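Local atomic coordinates of amidase, hydantoinase/carbamoylase family (PDB entry 5I4M), a protein that belongs to the zinc-dependent peptidase M20 family and probably hydrolyses N-carbamoyl-L-amino acids, using two zinc ions per subunit. Residues L58-A61 against A62-I66. Numbering follows the deposited sequence.
Sequences LDKA and ARDLI
Lys60 and Asp64, one turn apart on helix 57-72, close a salt bridge in which Lys60 NZ lies 2.7 Å from Asp64 OD2 and takes the syn lone pair of that oxygen. The lysine chain runs out extended and bends only at its last torsion (chi4 -63°), which turns the ammonium in to the edge of the carboxylate, close to its plane. Asp64 OD1 receives a hydrogen bond from a water 2.8 Å away, to which Lys60 NZ also makes a weak bond, and is hydrogen-bonded to Tyr193 OH as well, so both carboxylate oxygens are engaged. On the buried side Asp59 and Arg63 repeat the spacing less tightly: Arg63 NE reaches Asp59 OD2 through a weak, bent bond of 3.4 Å, with the carboxylate and guanidinium planes 86° apart. A water bridges the same pair, donating to Asp59 OD2 at 2.7 Å and accepting from Arg63 NH2 at 2.9 Å. The strongest polar partners lie outside: Leu55 N for Asp59 OD2 and Gly83 O for Arg63 NH1; Arg63 NH2 also bonds Thr147 OG1, and the guanidinium makes a cation-pi contact with Tyr193. Helical backbone bonds carry the rest: Ala61 O accepts from Leu65 N at 2.9 Å, and Ala62 N donates to Leu58 O at 3.1 Å. Each charged pair is an i to i+4 salt bridge of the kind common along alpha-helices, with acid and base in opposite order; the inner one ties the first turns of helix 57-72 to neighbouring loops.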
# COMPACT_ATOMS: atom_id res chain seq x y z
N LEU A 58 -12.49 19.75 -1.78
CA LEU A 58 -13.89 19.32 -1.68
C LEU A 58 -14.45 19.60 -0.30
O LEU A 58 -15.59 20.08 -0.17
CB LEU A 58 -14.01 17.83 -2.03
CG LEU A 58 -13.68 17.51 -3.49
CD1 LEU A 58 -13.57 15.99 -3.72
CD2 LEU A 58 -14.75 18.10 -4.40
N ASP A 59 -13.68 19.33 0.75
CA ASP A 59 -14.08 19.70 2.11
C ASP A 59 -14.31 21.21 2.20
O ASP A 59 -15.30 21.66 2.78
CB ASP A 59 -13.00 19.24 3.10
CG ASP A 59 -13.45 19.28 4.55
OD1 ASP A 59 -14.64 19.02 4.83
OD2 ASP A 59 -12.59 19.53 5.43
N LYS A 60 -13.41 21.99 1.60
CA LYS A 60 -13.55 23.44 1.55
C LYS A 60 -14.88 23.85 0.93
O LYS A 60 -15.56 24.75 1.44
CB LYS A 60 -12.39 24.07 0.76
CG LYS A 60 -12.52 25.57 0.54
CD LYS A 60 -11.46 26.11 -0.43
CE LYS A 60 -11.55 27.62 -0.61
NZ LYS A 60 -12.85 28.01 -1.22
N ALA A 61 -15.26 23.22 -0.19
CA ALA A 61 -16.48 23.61 -0.87
C ALA A 61 -17.72 23.29 -0.04
O ALA A 61 -18.67 24.09 -0.00
CB ALA A 61 -16.56 22.94 -2.25
N ALA A 62 -17.73 22.15 0.64
CA ALA A 62 -18.88 21.84 1.50
C ALA A 62 -19.00 22.85 2.63
O ALA A 62 -20.11 23.31 2.95
CB ALA A 62 -18.78 20.42 2.06
N ARG A 63 -17.88 23.18 3.28
CA ARG A 63 -17.87 24.23 4.29
C ARG A 63 -18.39 25.55 3.74
O ARG A 63 -19.28 26.18 4.33
CB ARG A 63 -16.45 24.42 4.83
CG ARG A 63 -15.91 23.25 5.63
CD ARG A 63 -14.37 23.30 5.67
NE ARG A 63 -13.88 22.39 6.69
CZ ARG A 63 -13.52 22.75 7.92
NH1 ARG A 63 -13.54 24.03 8.29
NH2 ARG A 63 -13.11 21.82 8.78
N ASP A 64 -17.82 26.01 2.61
CA ASP A 64 -18.26 27.28 2.03
C ASP A 64 -19.76 27.28 1.77
O ASP A 64 -20.45 28.28 2.03
CB ASP A 64 -17.52 27.54 0.71
CG ASP A 64 -16.04 27.84 0.88
OD1 ASP A 64 -15.56 28.03 2.01
OD2 ASP A 64 -15.36 27.91 -0.17
N LEU A 65 -20.28 26.18 1.23
CA LEU A 65 -21.68 26.13 0.84
C LEU A 65 -22.58 26.24 2.06
O LEU A 65 -23.53 27.03 2.08
CB LEU A 65 -21.95 24.83 0.08
CG LEU A 65 -23.40 24.57 -0.36
CD1 LEU A 65 -23.88 25.60 -1.37
CD2 LEU A 65 -23.54 23.17 -0.93
N ILE A 66 -22.25 25.48 3.10
CA ILE A 66 -23.07 25.45 4.30
C ILE A 66 -22.98 26.78 5.05
O ILE A 66 -23.98 27.30 5.53
CB ILE A 66 -22.66 24.25 5.16
CG1 ILE A 66 -22.95 22.96 4.38
CG2 ILE A 66 -23.40 24.26 6.50
CD1 ILE A 66 -22.25 21.72 4.92
O HOH W 1 -12.90 18.99 8.09
O HOH W 2 -13.00 29.22 1.83